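PDB 3BJQ: phage-related protein from Bordetella bronchiseptica RB50, which is probably a structural component of a phage capsid, related to major capsid proteins of the phage coat. Local coordinates for residues L34-V40 and F263-I269; H272-E276 and Y289-D294. One frame throughout, in Å; residues are numbered along the deposited sequence.

Interaction 1 (L34-V40 and F263-I269); sequences LFPVAPV and FGYTYQI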
ATOM      1  N   LEU E  34     -12.005 -39.518   4.041  1.00 29.24           N
ATOM      2  CA  LEU E  34     -11.335 -40.803   4.230  1.00 30.00           C
ATOM      3  C   LEU E  34      -9.958 -40.785   3.562  1.00 29.65           C
ATOM      4  O   LEU E  34      -9.028 -41.411   4.057  1.00 29.47           O
ATOM      5  CB  LEU E  34     -12.157 -41.949   3.622  1.00 27.19           C
ATOM      6  CG  LEU E  34     -13.427 -42.399   4.351  1.00 34.13           C
ATOM      7  CD1 LEU E  34     -14.536 -41.358   4.208  1.00 34.08           C
ATOM      8  CD2 LEU E  34     -13.867 -43.747   3.816  1.00 30.59           C
ATOM      9  N   PHE E  35      -9.854 -40.052   2.451  1.00 28.83           N
ATOM     10  CA  PHE E  35      -8.651 -40.009   1.635  1.00 28.80           C
ATOM     11  C   PHE E  35      -8.244 -38.577   1.364  1.00 29.02           C
ATOM     12  O   PHE E  35      -8.401 -38.097   0.219  1.00 30.50           O
ATOM     13  CB  PHE E  35      -8.936 -40.683   0.289  1.00 27.86           C
ATOM     14  CG  PHE E  35      -9.262 -42.146   0.376  1.00 28.78           C
ATOM     15  CD1 PHE E  35     -10.567 -42.575   0.523  1.00 31.84           C
ATOM     16  CD2 PHE E  35      -8.272 -43.098   0.245  1.00 30.13           C
ATOM     17  CE1 PHE E  35     -10.868 -43.920   0.569  1.00 29.63           C
ATOM     18  CE2 PHE E  35      -8.561 -44.447   0.295  1.00 29.15           C
ATOM     19  CZ  PHE E  35      -9.869 -44.860   0.456  1.00 30.86           C
ATOM     20  N   PRO E  36      -7.686 -37.879   2.381  1.00 28.65           N
ATOM     21  CA  PRO E  36      -7.302 -36.491   2.172  1.00 28.51           C
ATOM     22  C   PRO E  36      -6.302 -36.277   1.046  1.00 27.70           C
ATOM     23  O   PRO E  36      -5.425 -37.107   0.800  1.00 26.55           O
ATOM     24  CB  PRO E  36      -6.702 -36.085   3.529  1.00 28.44           C
ATOM     25  CG  PRO E  36      -7.329 -36.969   4.459  1.00 30.74           C
ATOM     26  CD  PRO E  36      -7.384 -38.285   3.754  1.00 27.35           C
ATOM     27  N   VAL E  37      -6.453 -35.157   0.359  1.00 29.22           N
ATOM     28  CA  VAL E  37      -5.597 -34.814  -0.753  1.00 28.57           C
ATOM     29  C   VAL E  37      -4.179 -34.437  -0.300  1.00 30.76           C
ATOM     30  O   VAL E  37      -3.986 -33.590   0.557  1.00 30.76           O
ATOM     31  CB  VAL E  37      -6.235 -33.721  -1.656  1.00 31.58           C
ATOM     32  CG1 VAL E  37      -5.294 -33.357  -2.801  1.00 30.77           C
ATOM     33  CG2 VAL E  37      -7.568 -34.208  -2.200  1.00 30.41           C
ATOM     34  N   ALA E  38      -3.192 -35.129  -0.869  1.00 29.75           N
ATOM     35  CA  ALA E  38      -1.818 -34.941  -0.509  1.00 29.93           C
ATOM     36  C   ALA E  38      -1.004 -34.934  -1.807  1.00 30.81           C
ATOM     37  O   ALA E  38      -1.291 -35.730  -2.701  1.00 31.22           O
ATOM     38  CB  ALA E  38      -1.382 -36.071   0.383  1.00 30.05           C
ATOM     39  N   PRO E  39      -0.009 -34.029  -1.932  1.00 32.02           N
ATOM     40  CA  PRO E  39       0.730 -33.913  -3.189  1.00 33.44           C
ATOM     41  C   PRO E  39       1.791 -34.988  -3.443  1.00 33.14           C
ATOM     42  O   PRO E  39       2.510 -35.416  -2.527  1.00 33.31           O
ATOM     43  CB  PRO E  39       1.381 -32.534  -3.066  1.00 35.32           C
ATOM     44  CG  PRO E  39       1.641 -32.423  -1.600  1.00 34.29           C
ATOM     45  CD  PRO E  39       0.463 -33.046  -0.943  1.00 34.81           C
ATOM     46  N   VAL E  40       1.836 -35.439  -4.695  1.00 33.07           N
ATOM     47  CA  VAL E  40       2.884 -36.276  -5.202  1.00 33.05           C
ATOM     48  C   VAL E  40       3.373 -35.655  -6.533  1.00 33.80           C
ATOM     49  O   VAL E  40       2.749 -34.744  -7.072  1.00 33.89           O
ATOM     50  CB  VAL E  40       2.457 -37.772  -5.433  1.00 33.67           C
ATOM     51  CG1 VAL E  40       1.911 -38.376  -4.203  1.00 26.33           C
ATOM     52  CG2 VAL E  40       1.473 -37.936  -6.584  1.00 27.79           C
ATOM     53  N   PHE E 263      -4.934 -43.861   7.368  1.00 31.42           N
ATOM     54  CA  PHE E 263      -5.656 -44.881   6.592  1.00 31.21           C
ATOM     55  C   PHE E 263      -5.446 -44.748   5.086  1.00 30.58           C
ATOM     56  O   PHE E 263      -5.247 -45.734   4.374  1.00 31.61           O
ATOM     57  CB  PHE E 263      -7.167 -44.824   6.880  1.00 30.45           C
ATOM     58  CG  PHE E 263      -7.999 -45.640   5.917  1.00 28.44           C
ATOM     59  CD1 PHE E 263      -8.115 -47.006   6.073  1.00 30.53           C
ATOM     60  CD2 PHE E 263      -8.661 -45.036   4.862  1.00 33.24           C
ATOM     61  CE1 PHE E 263      -8.841 -47.759   5.181  1.00 33.41           C
ATOM     62  CE2 PHE E 263      -9.392 -45.779   3.978  1.00 27.60           C
ATOM     63  CZ  PHE E 263      -9.483 -47.139   4.134  1.00 33.85           C
ATOM     64  N   GLY E 264      -5.532 -43.525   4.578  1.00 30.94           N
ATOM     65  CA  GLY E 264      -5.422 -43.320   3.125  1.00 28.69           C
ATOM     66  C   GLY E 264      -5.227 -41.885   2.709  1.00 29.28           C
ATOM     67  O   GLY E 264      -5.312 -40.965   3.515  1.00 25.16           O
ATOM     68  N   TYR E 265      -4.950 -41.710   1.418  1.00 27.71           N
ATOM     69  CA  TYR E 265      -4.700 -40.403   0.832  1.00 27.12           C
ATOM     70  C   TYR E 265      -5.203 -40.396  -0.590  1.00 26.97           C
ATOM     71  O   TYR E 265      -5.272 -41.438  -1.222  1.00 26.20           O
ATOM     72  CB  TYR E 265      -3.183 -40.116   0.769  1.00 27.24           C
ATOM     73  CG  TYR E 265      -2.601 -39.835   2.124  1.00 27.99           C
ATOM     74  CD1 TYR E 265      -2.866 -38.629   2.764  1.00 28.39           C
ATOM     75  CD2 TYR E 265      -1.828 -40.791   2.792  1.00 22.63           C
ATOM     76  CE1 TYR E 265      -2.360 -38.377   4.048  1.00 31.52           C
ATOM     77  CE2 TYR E 265      -1.309 -40.542   4.080  1.00 26.35           C
ATOM     78  CZ  TYR E 265      -1.580 -39.347   4.691  1.00 21.75           C
ATOM     79  OH  TYR E 265      -1.087 -39.086   5.962  1.00 27.09           O
ATOM     80  N   THR E 266      -5.547 -39.212  -1.074  1.00 28.16           N
ATOM     81  CA  THR E 266      -5.761 -38.999  -2.498  1.00 28.13           C
ATOM     82  C   THR E 266      -4.395 -38.492  -3.029  1.00 30.04           C
ATOM     83  O   THR E 266      -3.974 -37.373  -2.759  1.00 30.00           O
ATOM     84  CB  THR E 266      -6.960 -38.027  -2.795  1.00 25.58           C
ATOM     85  OG1 THR E 266      -8.212 -38.628  -2.386  1.00 26.90           O
ATOM     86  CG2 THR E 266      -7.037 -37.673  -4.260  1.00 21.00           C
ATOM     87  N   TYR E 267      -3.664 -39.371  -3.699  1.00 31.50           N
ATOM     88  CA  TYR E 267      -2.381 -39.018  -4.318  1.00 29.54           C
ATOM     89  C   TYR E 267      -2.729 -38.065  -5.442  1.00 31.46           C
ATOM     90  O   TYR E 267      -3.467 -38.445  -6.358  1.00 31.98           O
ATOM     91  CB  TYR E 267      -1.680 -40.292  -4.855  1.00 31.78           C
ATOM     92  CG  TYR E 267      -0.884 -41.076  -3.817  1.00 27.35           C
ATOM     93  CD1 TYR E 267      -1.266 -41.096  -2.473  1.00 32.74           C
ATOM     94  CD2 TYR E 267       0.208 -41.819  -4.179  1.00 34.62           C
ATOM     95  CE1 TYR E 267      -0.552 -41.801  -1.523  1.00 29.55           C
ATOM     96  CE2 TYR E 267       0.929 -42.555  -3.223  1.00 33.59           C
ATOM     97  CZ  TYR E 267       0.553 -42.522  -1.904  1.00 32.84           C
ATOM     98  OH  TYR E 267       1.255 -43.232  -0.965  1.00 30.69           O
ATOM     99  N   GLN E 268      -2.232 -36.830  -5.382  1.00 31.22           N
ATOM    100  CA  GLN E 268      -2.633 -35.817  -6.338  1.00 31.14           C
ATOM    101  C   GLN E 268      -1.443 -35.067  -6.854  1.00 32.01           C
ATOM    102  O   GLN E 268      -0.604 -34.629  -6.085  1.00 31.75           O
ATOM    103  CB  GLN E 268      -3.619 -34.826  -5.719  1.00 31.83           C
ATOM    104  CG  GLN E 268      -4.213 -33.872  -6.751  1.00 32.06           C
ATOM    105  CD  GLN E 268      -5.578 -33.356  -6.357  1.00 37.23           C
ATOM    106  OE1 GLN E 268      -6.515 -34.139  -6.181  1.00 40.32           O
ATOM    107  NE2 GLN E 268      -5.705 -32.036  -6.226  1.00 30.19           N
ATOM    108  N   ILE E 269      -1.362 -34.910  -8.170  1.00 32.15           N
ATOM    109  CA  ILE E 269      -0.215 -34.211  -8.741  1.00 33.37           C
ATOM    110  C   ILE E 269      -0.103 -32.801  -8.166  1.00 33.47           C
ATOM    111  O   ILE E 269      -1.087 -32.078  -8.097  1.00 31.94           O
ATOM    112  CB  ILE E 269      -0.282 -34.149 -10.274  1.00 33.28           C
ATOM    113  CG1 ILE E 269      -0.249 -35.565 -10.848  1.00 34.09           C
ATOM    114  CG2 ILE E 269       0.853 -33.315 -10.793  1.00 33.04           C
ATOM    115  CD1 ILE E 269       1.032 -36.376 -10.514  1.00 32.06           C
TER
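Four backbone hydrogen bonds of a parallel beta pairing join residues 34-40 to 263-269, two stretches separated by more than 220 residues of chain. Thr266 N donates to Pro36 O (2.8 Å, 165° at the hydrogen) and Thr266 O accepts from Ala38 N (3.0 Å); one step on, Gln268 N reaches Ala38 O (3.0 Å) and Gln268 O receives Val40 N (2.9 Å). Thr266 and Gln268 thus each use both backbone groups on the same neighbour, the alternation expected of parallel strands. The 45° angle between the short axes shows a marked twist. The ladder is extended at its start by Thr266 OG1, which donates to Phe35 O at 2.7 Å; the same hydroxyl also pairs with His123 of the long helix 105-131. Weaker CA-H...O contacts fill in between, such as Pro39 CA to Gln268 O at 3.3 Å. Pro39 is accommodated because the bonds to this partner come from the nitrogens of Ala38 and Val40.

Packing follows on both faces. Ala38 CB lies 3.8 Å from Tyr265 CD1, while Val37 CG1 approaches Gln268 CD at 3.6 Å, the amide NE2 being hydrogen-bonded to His272 O. Before the strand, Phe263 turns its ring edge toward the face of Phe35 in an offset edge-to-face pair (centroids 5.5 Å, planes at 62°), and Phe35 continues onto Cys127 and Ile130 of helix 105-131. Gly264 is needed beside that ring: an ideal CB there would stand only 2.8 Å from Phe35 CD2. At the far end, Val40 CG1 makes an off-centre CH-pi contact, 4.2 Å from the centroid of the Tyr267 ring.

Interaction 2 (H272-E276 and Y289-D294); sequences HPLVE and YGVSDD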
ATOM      1  N   HIS E 272      -2.288 -29.356  -8.824  1.00 38.25           N
ATOM      2  CA  HIS E 272      -3.629 -29.622  -9.333  1.00 36.19           C
ATOM      3  C   HIS E 272      -4.662 -29.299  -8.246  1.00 35.25           C
ATOM      4  O   HIS E 272      -4.402 -29.498  -7.074  1.00 37.83           O
ATOM      5  CB  HIS E 272      -3.739 -31.056  -9.829  1.00 33.59           C
ATOM      6  CG  HIS E 272      -2.954 -31.313 -11.074  1.00 35.28           C
ATOM      7  ND1 HIS E 272      -3.320 -32.252 -12.011  1.00 31.21           N
ATOM      8  CD2 HIS E 272      -1.858 -30.698 -11.572  1.00 32.96           C
ATOM      9  CE1 HIS E 272      -2.453 -32.246 -13.003  1.00 36.96           C
ATOM     10  NE2 HIS E 272      -1.556 -31.310 -12.762  1.00 34.12           N
ATOM     11  N   PRO E 273      -5.850 -28.814  -8.627  1.00 34.67           N
ATOM     12  CA  PRO E 273      -6.332 -28.561  -9.971  1.00 36.05           C
ATOM     13  C   PRO E 273      -5.736 -27.343 -10.651  1.00 35.93           C
ATOM     14  O   PRO E 273      -5.533 -26.326  -9.993  1.00 35.17           O
ATOM     15  CB  PRO E 273      -7.831 -28.327  -9.754  1.00 34.90           C
ATOM     16  CG  PRO E 273      -7.911 -27.795  -8.402  1.00 34.82           C
ATOM     17  CD  PRO E 273      -6.887 -28.532  -7.625  1.00 36.10           C
ATOM     18  N   LEU E 274      -5.493 -27.476 -11.956  1.00 34.56           N
ATOM     19  CA  LEU E 274      -4.997 -26.393 -12.809  1.00 36.93           C
ATOM     20  C   LEU E 274      -6.010 -26.115 -13.914  1.00 33.79           C
ATOM     21  O   LEU E 274      -6.606 -27.032 -14.421  1.00 33.42           O
ATOM     22  CB  LEU E 274      -3.684 -26.785 -13.506  1.00 38.32           C
ATOM     23  CG  LEU E 274      -2.416 -27.164 -12.737  1.00 45.31           C
ATOM     24  CD1 LEU E 274      -1.434 -27.873 -13.690  1.00 36.50           C
ATOM     25  CD2 LEU E 274      -1.755 -25.951 -12.041  1.00 44.81           C
ATOM     26  N   VAL E 275      -6.194 -24.846 -14.259  1.00 33.13           N
ATOM     27  CA  VAL E 275      -7.006 -24.437 -15.401  1.00 32.03           C
ATOM     28  C   VAL E 275      -6.071 -23.710 -16.364  1.00 34.88           C
ATOM     29  O   VAL E 275      -5.298 -22.830 -15.948  1.00 32.11           O
ATOM     30  CB  VAL E 275      -8.120 -23.483 -15.000  1.00 30.96           C
ATOM     31  CG1 VAL E 275      -8.960 -23.138 -16.201  1.00 24.51           C
ATOM     32  CG2 VAL E 275      -8.986 -24.120 -13.890  1.00 20.53           C
ATOM     33  N   GLU E 276      -6.148 -24.098 -17.634  1.00 34.67           N
ATOM     34  CA  GLU E 276      -5.352 -23.511 -18.707  1.00 36.81           C
ATOM     35  C   GLU E 276      -6.038 -22.305 -19.351  1.00 37.05           C
ATOM     36  O   GLU E 276      -7.280 -22.177 -19.330  1.00 35.98           O
ATOM     37  CB  GLU E 276      -5.104 -24.555 -19.800  1.00 35.73           C
ATOM     38  CG  GLU E 276      -4.350 -25.785 -19.310  1.00 42.49           C
ATOM     39  CD  GLU E 276      -4.339 -26.943 -20.325  1.00 45.34           C
ATOM     40  OE1 GLU E 276      -4.273 -26.670 -21.557  1.00 49.64           O
ATOM     41  OE2 GLU E 276      -4.404 -28.122 -19.870  1.00 56.49           O
ATOM     42  N   TYR E 289     -11.464 -24.208 -21.907  1.00 32.81           N
ATOM     43  CA  TYR E 289     -10.432 -24.210 -20.850  1.00 32.43           C
ATOM     44  C   TYR E 289     -10.092 -25.636 -20.472  1.00 32.43           C
ATOM     45  O   TYR E 289     -10.948 -26.373 -19.975  1.00 33.34           O
ATOM     46  CB  TYR E 289     -10.895 -23.515 -19.588  1.00 30.39           C
ATOM     47  CG  TYR E 289     -11.390 -22.117 -19.749  1.00 31.25           C
ATOM     48  CD1 TYR E 289     -12.653 -21.874 -20.270  1.00 32.38           C
ATOM     49  CD2 TYR E 289     -10.645 -21.033 -19.286  1.00 35.04           C
ATOM     50  CE1 TYR E 289     -13.142 -20.603 -20.393  1.00 34.49           C
ATOM     51  CE2 TYR E 289     -11.142 -19.751 -19.380  1.00 35.74           C
ATOM     52  CZ  TYR E 289     -12.400 -19.545 -19.939  1.00 31.72           C
ATOM     53  OH  TYR E 289     -12.915 -18.279 -20.066  1.00 33.02           O
ATOM     54  N   GLY E 290      -8.837 -26.012 -20.669  1.00 32.18           N
ATOM     55  CA  GLY E 290      -8.363 -27.305 -20.261  1.00 31.86           C
ATOM     56  C   GLY E 290      -8.284 -27.292 -18.748  1.00 32.24           C
ATOM     57  O   GLY E 290      -7.754 -26.352 -18.165  1.00 32.07           O
ATOM     58  N   VAL E 291      -8.836 -28.322 -18.127  1.00 32.81           N
ATOM     59  CA  VAL E 291      -8.851 -28.453 -16.661  1.00 32.28           C
ATOM     60  C   VAL E 291      -8.221 -29.813 -16.289  1.00 33.47           C
ATOM     61  O   VAL E 291      -8.616 -30.866 -16.798  1.00 33.89           O
ATOM     62  CB  VAL E 291     -10.266 -28.386 -16.105  1.00 30.08           C
ATOM     63  CG1 VAL E 291     -10.229 -28.461 -14.564  1.00 29.92           C
ATOM     64  CG2 VAL E 291     -10.946 -27.117 -16.587  1.00 25.26           C
ATOM     65  N   SER E 292      -7.231 -29.766 -15.414  1.00 32.99           N
ATOM     66  CA  SER E 292      -6.495 -30.938 -15.002  1.00 34.92           C
ATOM     67  C   SER E 292      -6.564 -31.089 -13.495  1.00 34.01           C
ATOM     68  O   SER E 292      -6.282 -30.155 -12.785  1.00 33.00           O
ATOM     69  CB  SER E 292      -5.040 -30.780 -15.453  1.00 34.83           C
ATOM     70  OG  SER E 292      -4.913 -31.041 -16.850  1.00 43.39           O
ATOM     71  N   ASP E 293      -6.946 -32.275 -13.021  1.00 35.61           N
ATOM     72  CA  ASP E 293      -6.919 -32.588 -11.587  1.00 33.79           C
ATOM     73  C   ASP E 293      -6.623 -34.076 -11.424  1.00 34.03           C
ATOM     74  O   ASP E 293      -7.486 -34.862 -11.022  1.00 33.78           O
ATOM     75  CB  ASP E 293      -8.235 -32.209 -10.909  1.00 33.43           C
ATOM     76  CG  ASP E 293      -8.083 -32.117  -9.415  1.00 36.58           C
ATOM     77  OD1 ASP E 293      -6.997 -32.547  -8.953  1.00 42.24           O
ATOM     78  OD2 ASP E 293      -9.012 -31.627  -8.710  1.00 34.80           O
ATOM     79  N   ASP E 294      -5.382 -34.442 -11.745  1.00 33.18           N
ATOM     80  CA  ASP E 294      -4.951 -35.822 -11.856  1.00 33.32           C
ATOM     81  C   ASP E 294      -4.651 -36.361 -10.465  1.00 33.49           C
ATOM     82  O   ASP E 294      -3.805 -35.830  -9.749  1.00 33.28           O
ATOM     83  CB  ASP E 294      -3.700 -35.934 -12.745  1.00 33.81           C
ATOM     84  CG  ASP E 294      -3.984 -35.634 -14.224  1.00 36.91           C
ATOM     85  OD1 ASP E 294      -5.124 -35.863 -14.689  1.00 39.17           O
ATOM     86  OD2 ASP E 294      -3.042 -35.211 -14.928  1.00 36.13           O
TER
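His272, with 81 Å² covered by the opposite segment, is the residue most buried by this antiparallel pairing within the beta hairpin of strands 274-281 and 286-299. Its CA-to-CB bond points toward residues 289-294, and ND1 accepts a nearly straight hydrogen bond from Asp294 N (3.0 Å, 172° at the hydrogen). Because the donor lies near the ring plane, the imidazole takes the place of a backbone acceptor just where the regular ladder stops. The cis peptide that follows, before Pro273, turns the chain into the strand; Pro273 CA then sits 3.2 Å from Ser292 O in a CA-H...O contact.

Ser292, next with 70 Å², belongs to the hydrogen-bonded pair with Leu274: Leu274 N to Ser292 O is 2.9 Å and Ser292 N to Leu274 O 3.0 Å. Val275 and Val291 form the adjoining non-hydrogen-bonded pair, their CA atoms 4.6 Å apart and their side chains on one face, where both meet helix 105-131 through Val112 and Val115.

Glu276 loses 68 Å² and ties the other end, its N donating to Gly290 O (2.8 Å, 171°). Its side chain lies over Gly290, where an ideal CB would come within 2.8 Å of Glu276 CD, so glycine lets the carboxylate fold across the strand. OE1 has a long, weak ion pair with Arg11.

Since Asp294 N is the donor, ND1 of His272 must be unprotonated in this bond; the linkage therefore requires an imidazole that is neutral with its proton on NE2, and a doubly protonated ring could not make it.

How the interactions relate
Strand 286-299 connects the two contacts: it pairs with 264-269 and with 274-281, which follow each other in the chain. Interaction 1 is the more buried, its centre about 9 Å from that of the chain; interaction 2 lies about 20 Å out and is only partly buried. Their centres are about 17 Å apart, yet their ends touch, with a probable hydrogen bond from Ile269 N to Asp294 O (3.1 Å). Interaction 1 is a parallel, long-range pairing flanked by aromatic rings; interaction 2 is a local antiparallel hairpin with histidine and glutamate at its ends. Helix 105-131 packs against both.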